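Local coordinates for protein phosphoserine aminotransferase (Bacillus circulans, PDB 2C0R) that catalyses the reversible, pyridoxal-phosphate-dependent transamination between glutamate and 3-phosphohydroxypyruvate that yields phosphoserine in serine biosynthesis, and a parallel step toward pyridoxine, at residues V98-W103 / M129-L134; K106-A111 / T117-S122. The protein carries 1 engineered substitution. One frame throughout, in Å; residues are numbered along the deposited sequence.

In the fold
Both contacts lie at one edge of the seven-stranded mixed sheet that forms the core of the cofactor-binding fold, their centres about 11 Å apart. Along the chain they are nested: strand 94-99 leads through helix 102-114 into the edge strand 117-122, so that contact 2 is completed inside the loop that contact 1 closes when residues 129-134 return to the end of strand 94-99. Helix 102-114 serves both. Met99 bridges them, with its N in a probable hydrogen bond to Ala121 O at 2.8 Å and its CE packed on Leu108 CD2. The turn leading to the cofactor-binding Trp103, at the start of that helix, thus follows a strand end joined to both the returning loop and the edge strand.

Contact 1 of 2, residues V98-W103 / M129-L134; sequences VMTGSW and MTLPKL. With PLP (pyridoxal-5'-phosphate), chain C.
The backbones come nearest at Thr100 and Leu131, 6.4 Å between their CA atoms, where an irregular loop passes the turn from strand 94-99 into helix 102-114. In this fold-type-I aminotransferase the turn delivers Trp103 to the cofactor. The contact across it is wholly apolar. Thr100 CG2 meets Leu131 CD2 at 3.6 Å and also presses on CD of the Pro132 ring, which it crosses at about a right angle. Farther back, Val98 CG1, turned anti to its own backbone N (chi1 -180°), reaches Pro132 CG at 3.8 Å. Thr100 OG1 is hydrogen-bonded to Glu152 OE2, consistent with the rotation that puts CG2 against the loop; the other oxygen of that carboxylate, OE1, receives Trp103 N, so one acid holds both ends of the turn. Between them Gly101 takes the N-cap position with backbone angles at which a CB would strike the carbonyl O of Thr100. Trp103 then lays its indole over one face of the pyridoxal ring. With an alanine here the broad aromatic cover would be gone, and the pyridine ring would probably be freer to shift. Beyond the ring itself, Trp103 CH2 touches PLP C5A, the carbon that leads to the phosphate, at 3.5 Å.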
ATOM      1  N   VAL A  98      22.546  13.564  -6.178  1.00 15.98           N
ATOM      2  CA  VAL A  98      23.549  12.948  -7.057  1.00 13.29           C
ATOM      3  C   VAL A  98      22.814  12.320  -8.230  1.00 13.28           C
ATOM      4  O   VAL A  98      21.960  11.454  -7.957  1.00 13.56           O
ATOM      5  CB  VAL A  98      24.335  11.908  -6.269  1.00 13.15           C
ATOM      6  CG1 VAL A  98      25.412  11.255  -7.186  1.00 16.16           C
ATOM      7  CG2 VAL A  98      24.940  12.478  -4.994  1.00 15.81           C
ATOM      8  N   MET A  99      23.081  12.740  -9.455  1.00 14.91           N
ATOM      9  CA  MET A  99      22.275  12.418 -10.619  1.00 14.24           C
ATOM     10  C   MET A  99      22.952  11.292 -11.408  1.00 14.61           C
ATOM     11  O   MET A  99      23.879  11.497 -12.167  1.00 18.49           O
ATOM     12  CB  MET A  99      22.001  13.624 -11.520  1.00 13.74           C
ATOM     13  CG  MET A  99      21.419  14.801 -10.760  1.00 15.54           C
ATOM     14  SD  MET A  99      19.857  14.391  -9.898  1.00 16.84           S
ATOM     15  CE  MET A  99      18.867  13.926 -11.330  1.00 16.25           C
ATOM     16  N   THR A 100      22.441  10.078 -11.171  1.00 14.92           N
ATOM     17  CA  THR A 100      23.073   8.851 -11.670  1.00 14.53           C
ATOM     18  C   THR A 100      22.212   8.134 -12.676  1.00 13.04           C
ATOM     19  O   THR A 100      22.578   7.023 -13.101  1.00 15.12           O
ATOM     20  CB  THR A 100      23.395   7.881 -10.488  1.00 14.62           C
ATOM     21  OG1 THR A 100      22.241   7.876  -9.617  1.00 13.37           O
ATOM     22  CG2 THR A 100      24.576   8.417  -9.699  1.00 16.26           C
ATOM     23  N   GLY A 101      21.075   8.690 -13.066  1.00 14.75           N
ATOM     24  CA  GLY A 101      20.277   7.920 -14.029  1.00 14.39           C
ATOM     25  C   GLY A 101      18.796   8.128 -13.736  1.00 13.85           C
ATOM     26  O   GLY A 101      18.308   9.113 -13.163  1.00 13.00           O
ATOM     27  N   SER A 102      18.021   7.149 -14.144  1.00 13.75           N
ATOM     28  CA  SER A 102      16.575   7.297 -14.211  1.00 13.19           C
ATOM     29  C   SER A 102      15.905   7.519 -12.886  1.00 12.67           C
ATOM     30  O   SER A 102      14.964   8.340 -12.769  1.00 15.16           O
ATOM     31  CB  SER A 102      16.004   6.017 -14.847  1.00 16.55           C
ATOM     32  OG  SER A 102      16.392   6.001 -16.222  1.00 24.79           O
ATOM     33  N   TRP A 103      16.351   6.786 -11.863  1.00 12.72           N
ATOM     34  CA  TRP A 103      15.633   6.974 -10.591  1.00 12.09           C
ATOM     35  C   TRP A 103      16.109   8.213  -9.834  1.00 12.86           C
ATOM     36  O   TRP A 103      15.313   8.835  -9.139  1.00 11.59           O
ATOM     37  CB  TRP A 103      15.761   5.684  -9.788  1.00 13.88           C
ATOM     38  CG  TRP A 103      14.853   4.629 -10.378  1.00 12.18           C
ATOM     39  CD1 TRP A 103      15.200   3.444 -10.939  1.00 12.47           C
ATOM     40  CD2 TRP A 103      13.422   4.710 -10.457  1.00 13.39           C
ATOM     41  NE1 TRP A 103      14.071   2.767 -11.359  1.00 13.87           N
ATOM     42  CE2 TRP A 103      12.973   3.528 -11.076  1.00 13.83           C
ATOM     43  CE3 TRP A 103      12.479   5.672 -10.063  1.00 13.83           C
ATOM     44  CZ2 TRP A 103      11.616   3.278 -11.308  1.00 14.46           C
ATOM     45  CZ3 TRP A 103      11.124   5.426 -10.293  1.00 15.86           C
ATOM     46  CH2 TRP A 103      10.706   4.245 -10.908  1.00 14.88           C
ATOM     47  N   MET A 129      26.735   6.019 -17.702  0.50  9.58           N
ATOM     48  CA  MET A 129      27.517   4.792 -17.671  0.50  9.80           C
ATOM     49  C   MET A 129      28.662   4.822 -16.683  0.50  9.71           C
ATOM     50  O   MET A 129      29.147   3.750 -16.341  0.50  9.72           O
ATOM     51  CB  MET A 129      28.084   4.543 -19.072  0.50 11.31           C
ATOM     52  CG  MET A 129      27.178   3.754 -19.961  0.50 17.78           C
ATOM     53  SD  MET A 129      27.835   3.762 -21.701  0.50 23.43           S
ATOM     54  CE  MET A 129      26.660   5.135 -21.912  0.50 94.53           C
ATOM     55  N   THR A 130      29.108   6.005 -16.247  1.00 15.15           N
ATOM     56  CA  THR A 130      30.222   6.088 -15.326  1.00 17.54           C
ATOM     57  C   THR A 130      29.752   6.782 -14.050  1.00 15.83           C
ATOM     58  O   THR A 130      29.522   7.991 -14.104  1.00 18.89           O
ATOM     59  CB  THR A 130      31.377   6.910 -15.936  1.00 22.28           C
ATOM     60  OG1 THR A 130      31.718   6.293 -17.180  1.00 26.23           O
ATOM     61  CG2 THR A 130      32.608   6.917 -15.031  1.00 20.92           C
ATOM     62  N   LEU A 131      29.624   6.050 -12.953  1.00 16.99           N
ATOM     63  CA  LEU A 131      29.136   6.744 -11.760  1.00 15.90           C
ATOM     64  C   LEU A 131      30.100   7.850 -11.361  1.00 16.64           C
ATOM     65  O   LEU A 131      31.307   7.761 -11.581  1.00 18.62           O
ATOM     66  CB  LEU A 131      29.037   5.762 -10.603  1.00 16.24           C
ATOM     67  CG  LEU A 131      27.869   4.790 -10.720  1.00 17.75           C
ATOM     68  CD1 LEU A 131      28.086   3.580  -9.824  1.00 18.73           C
ATOM     69  CD2 LEU A 131      26.594   5.555 -10.422  1.00 18.57           C
ATOM     70  N   PRO A 132      29.589   8.885 -10.753  1.00 15.21           N
ATOM     71  CA  PRO A 132      30.462   9.914 -10.202  1.00 15.70           C
ATOM     72  C   PRO A 132      31.298   9.275  -9.108  1.00 15.67           C
ATOM     73  O   PRO A 132      30.834   8.501  -8.285  1.00 19.34           O
ATOM     74  CB  PRO A 132      29.539  10.939  -9.593  1.00 18.52           C
ATOM     75  CG  PRO A 132      28.160  10.416  -9.738  1.00 22.17           C
ATOM     76  CD  PRO A 132      28.151   9.134 -10.514  1.00 17.70           C
ATOM     77  N   LYS A 133      32.577   9.625  -9.116  1.00 19.38           N
ATOM     78  CA  LYS A 133      33.398   9.295  -7.959  1.00 19.32           C
ATOM     79  C   LYS A 133      32.933  10.084  -6.735  1.00 19.48           C
ATOM     80  O   LYS A 133      32.384  11.203  -6.860  1.00 21.55           O
ATOM     81  CB  LYS A 133      34.855   9.651  -8.247  1.00 22.79           C
ATOM     82  CG  LYS A 133      35.447   8.907  -9.425  1.00 29.46           C
ATOM     83  CD  LYS A 133      36.875   9.383  -9.739  1.00 37.02           C
ATOM     84  CE  LYS A 133      37.557   8.549 -10.815  1.00 45.32           C
ATOM     85  NZ  LYS A 133      39.047   8.640 -10.826  1.00 42.69           N
ATOM     86  N   LEU A 134      33.194   9.543  -5.547  1.00 20.18           N
ATOM     87  CA  LEU A 134      32.697  10.236  -4.343  1.00 21.35           C
ATOM     88  C   LEU A 134      33.282  11.635  -4.219  1.00 21.50           C
ATOM     89  O   LEU A 134      32.614  12.557  -3.703  1.00 26.65           O
ATOM     90  CB  LEU A 134      32.959   9.355  -3.115  1.00 24.27           C
ATOM     91  CG  LEU A 134      32.153   8.063  -3.005  1.00 28.05           C
ATOM     92  CD1 LEU A 134      32.212   7.495  -1.593  1.00 32.10           C
ATOM     93  CD2 LEU A 134      30.691   8.252  -3.413  1.00 27.68           C
TER
HETATM   94  N1  PLP C 363      13.662   3.951  -6.928  1.00 11.94           N
HETATM   95  C2  PLP C 363      14.273   2.854  -7.457  1.00 12.58           C
HETATM   96  C2A PLP C 363      15.796   2.794  -7.352  1.00 14.06           C
HETATM   97  C3  PLP C 363      13.541   1.858  -8.034  1.00 11.91           C
HETATM   98  O3  PLP C 363      14.134   0.730  -8.511  1.00 15.23           O
HETATM   99  C4  PLP C 363      12.160   1.952  -8.006  1.00 13.49           C
HETATM  100  C4A PLP C 363      11.331   0.837  -8.647  1.00 19.64           C
HETATM  101  C5  PLP C 363      11.568   3.107  -7.539  1.00 12.24           C
HETATM  102  C6  PLP C 363      12.297   4.072  -6.920  1.00 12.66           C
HETATM  103  C5A PLP C 363      10.050   3.303  -7.654  1.00 13.35           C
HETATM  104  O4P PLP C 363       9.379   2.486  -6.701  1.00 12.17           O
HETATM  105  P   PLP C 363       7.791   2.473  -6.569  1.00 11.92           P
HETATM  106  O1P PLP C 363       7.507   1.640  -5.351  1.00 12.55           O
HETATM  107  O2P PLP C 363       7.313   1.830  -7.854  1.00 13.17           O
HETATM  108  O3P PLP C 363       7.365   3.893  -6.448  1.00 12.41           O

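Contact 2 of 2, residues K106-A111 / T117-S122; sequences KALKEA and THVAAS
Ala107 O receives two backbone donors within the helix, Ala111 N at 3.3 Å and, weakly, Glu110 N, and the turn so formed presents Ala111 CB to Thr117 CG2, 3.8 Å away. No hydrogen bond crosses from helix to strand; the join is made by methyl groups and the CB of Thr117. Leu108 reaches farther than Ala111. With CG anti to the backbone N (chi1 178°), its branches leave the helix for the strand: CD1 comes to Thr117 CB at 3.7 Å and lies about as near to Thr117 OG1. The other branch, CD2, approaches Val119 CG2 more loosely, at 4.2 Å, and there the two side chains cross at about a right angle. This is the second half of a beta-alpha-beta crossover, strand 94-99, helix 102-114 and strand 117-122, with the helix segment running nearly antiparallel to the strand (154°) and their axes 9.4 Å apart at closest. Leu108 and Ala111 both also touch Tyr97 of strand 94-99, while the helix also packs on Phe81, one of the residues lining the cofactor pocket. Farther round the helix, Glu110 OE2 is hydrogen-bonded to Thr223 OG1 of the second subunit.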
ATOM      1  N   LYS A 106      13.985  10.890 -11.328  1.00 12.37           N
ATOM      2  CA  LYS A 106      12.597  10.956 -10.817  1.00 13.73           C
ATOM      3  C   LYS A 106      12.587  11.639  -9.456  1.00 13.84           C
ATOM      4  O   LYS A 106      11.702  12.403  -9.091  1.00 15.51           O
ATOM      5  CB  LYS A 106      12.025   9.542 -10.714  1.00 13.72           C
ATOM      6  CG  LYS A 106      11.665   8.972 -12.084  1.00 15.80           C
ATOM      7  CD  LYS A 106      10.299   9.497 -12.479  1.00 19.47           C
ATOM      8  CE  LYS A 106       9.673   8.709 -13.619  1.00 25.53           C
ATOM      9  NZ  LYS A 106       8.870   7.562 -13.108  1.00 47.65           N
ATOM     10  N   ALA A 107      13.622  11.345  -8.663  1.00 12.82           N
ATOM     11  CA  ALA A 107      13.694  11.920  -7.308  1.00 13.60           C
ATOM     12  C   ALA A 107      13.878  13.413  -7.419  1.00 14.24           C
ATOM     13  O   ALA A 107      13.200  14.153  -6.704  1.00 15.81           O
ATOM     14  CB  ALA A 107      14.810  11.279  -6.487  1.00 13.48           C
ATOM     15  N   LEU A 108      14.797  13.882  -8.273  1.00 14.85           N
ATOM     16  CA  LEU A 108      15.028  15.324  -8.372  1.00 15.28           C
ATOM     17  C   LEU A 108      13.767  16.007  -8.839  1.00 16.02           C
ATOM     18  O   LEU A 108      13.450  17.108  -8.348  1.00 19.04           O
ATOM     19  CB  LEU A 108      16.178  15.565  -9.373  1.00 15.28           C
ATOM     20  CG  LEU A 108      16.517  17.035  -9.619  1.00 17.55           C
ATOM     21  CD1 LEU A 108      17.006  17.721  -8.342  1.00 21.10           C
ATOM     22  CD2 LEU A 108      17.540  17.130 -10.753  1.00 20.68           C
ATOM     23  N   LYS A 109      13.041  15.423  -9.777  1.00 17.21           N
ATOM     24  CA  LYS A 109      11.818  15.996 -10.296  1.00 17.36           C
ATOM     25  C   LYS A 109      10.855  16.376  -9.161  1.00 16.92           C
ATOM     26  O   LYS A 109      10.305  17.480  -9.141  1.00 18.16           O
ATOM     27  CB  LYS A 109      11.172  14.999 -11.272  1.00 18.40           C
ATOM     28  CG  LYS A 109       9.674  15.370 -11.502  1.00 20.65           C
ATOM     29  CD  LYS A 109       9.161  14.364 -12.546  1.00 29.41           C
ATOM     30  CE  LYS A 109       7.937  14.936 -13.225  1.00 36.13           C
ATOM     31  NZ  LYS A 109       7.196  13.863 -13.942  1.00 48.54           N
ATOM     32  N   GLU A 110      10.657  15.475  -8.198  1.00 16.12           N
ATOM     33  CA  GLU A 110       9.708  15.817  -7.147  1.00 15.32           C
ATOM     34  C   GLU A 110      10.265  16.931  -6.278  1.00 15.68           C
ATOM     35  O   GLU A 110       9.522  17.819  -5.847  1.00 17.20           O
ATOM     36  CB  GLU A 110       9.345  14.596  -6.277  1.00 17.28           C
ATOM     37  CG  GLU A 110       8.658  13.525  -7.097  1.00 18.35           C
ATOM     38  CD  GLU A 110       7.442  14.094  -7.795  1.00 17.81           C
ATOM     39  OE1 GLU A 110       6.595  14.641  -7.079  1.00 19.14           O
ATOM     40  OE2 GLU A 110       7.391  13.950  -9.025  1.00 18.38           O
ATOM     41  N   ALA A 111      11.577  16.892  -6.020  1.00 14.65           N
ATOM     42  CA  ALA A 111      12.106  17.931  -5.128  1.00 16.53           C
ATOM     43  C   ALA A 111      11.940  19.303  -5.758  1.00 17.52           C
ATOM     44  O   ALA A 111      11.687  20.278  -5.067  1.00 19.47           O
ATOM     45  CB  ALA A 111      13.559  17.646  -4.745  1.00 18.34           C
ATOM     46  N   THR A 117      16.751  23.272  -5.674  1.00 21.45           N
ATOM     47  CA  THR A 117      17.531  22.045  -5.692  1.00 19.36           C
ATOM     48  C   THR A 117      18.925  22.335  -6.212  1.00 20.04           C
ATOM     49  O   THR A 117      19.175  23.386  -6.802  1.00 21.57           O
ATOM     50  CB  THR A 117      16.897  20.962  -6.583  1.00 22.32           C
ATOM     51  OG1 THR A 117      16.807  21.523  -7.906  1.00 23.45           O
ATOM     52  CG2 THR A 117      15.493  20.557  -6.112  1.00 19.08           C
ATOM     53  N   HIS A 118      19.830  21.406  -6.048  1.00 18.31           N
ATOM     54  CA  HIS A 118      21.215  21.526  -6.491  1.00 20.18           C
ATOM     55  C   HIS A 118      21.738  20.161  -6.937  1.00 19.39           C
ATOM     56  O   HIS A 118      21.611  19.203  -6.180  1.00 19.23           O
ATOM     57  CB  HIS A 118      22.142  22.042  -5.382  1.00 21.86           C
ATOM     58  CG  HIS A 118      23.567  22.083  -5.832  1.00 24.87           C
ATOM     59  ND1 HIS A 118      23.973  22.992  -6.779  1.00 27.14           N
ATOM     60  CD2 HIS A 118      24.660  21.363  -5.488  1.00 24.41           C
ATOM     61  CE1 HIS A 118      25.284  22.820  -6.999  1.00 28.68           C
ATOM     62  NE2 HIS A 118      25.720  21.840  -6.219  1.00 26.16           N
ATOM     63  N   VAL A 119      22.338  20.108  -8.123  1.00 19.94           N
ATOM     64  CA  VAL A 119      22.932  18.855  -8.584  1.00 19.38           C
ATOM     65  C   VAL A 119      24.356  18.783  -8.027  1.00 19.43           C
ATOM     66  O   VAL A 119      25.245  19.576  -8.440  1.00 23.28           O
ATOM     67  CB  VAL A 119      22.889  18.773 -10.113  1.00 21.01           C
ATOM     68  CG1 VAL A 119      23.744  17.615 -10.638  1.00 18.43           C
ATOM     69  CG2 VAL A 119      21.437  18.642 -10.602  1.00 20.15           C
ATOM     70  N   ALA A 120      24.638  17.903  -7.107  1.00 18.83           N
ATOM     71  CA  ALA A 120      25.864  17.764  -6.338  1.00 18.58           C
ATOM     72  C   ALA A 120      26.909  16.989  -7.124  1.00 19.04           C
ATOM     73  O   ALA A 120      28.129  17.091  -6.911  1.00 21.10           O
ATOM     74  CB  ALA A 120      25.643  17.144  -4.953  1.00 20.89           C
ATOM     75  N   ALA A 121      26.439  16.198  -8.088  1.00 19.24           N
ATOM     76  CA  ALA A 121      27.304  15.448  -8.995  1.00 18.73           C
ATOM     77  C   ALA A 121      26.373  14.771 -10.009  1.00 16.65           C
ATOM     78  O   ALA A 121      25.209  14.568  -9.707  1.00 16.38           O
ATOM     79  CB  ALA A 121      28.169  14.417  -8.304  1.00 19.61           C
ATOM     80  N   SER A 122      26.942  14.455 -11.170  1.00 18.18           N
ATOM     81  CA  SER A 122      26.134  13.900 -12.240  1.00 16.48           C
ATOM     82  C   SER A 122      26.946  13.031 -13.169  1.00 15.76           C
ATOM     83  O   SER A 122      28.065  13.406 -13.482  1.00 22.29           O
ATOM     84  CB  SER A 122      25.479  15.023 -13.079  1.00 17.26           C
ATOM     85  OG  SER A 122      24.721  14.467 -14.166  1.00 19.95           O
TER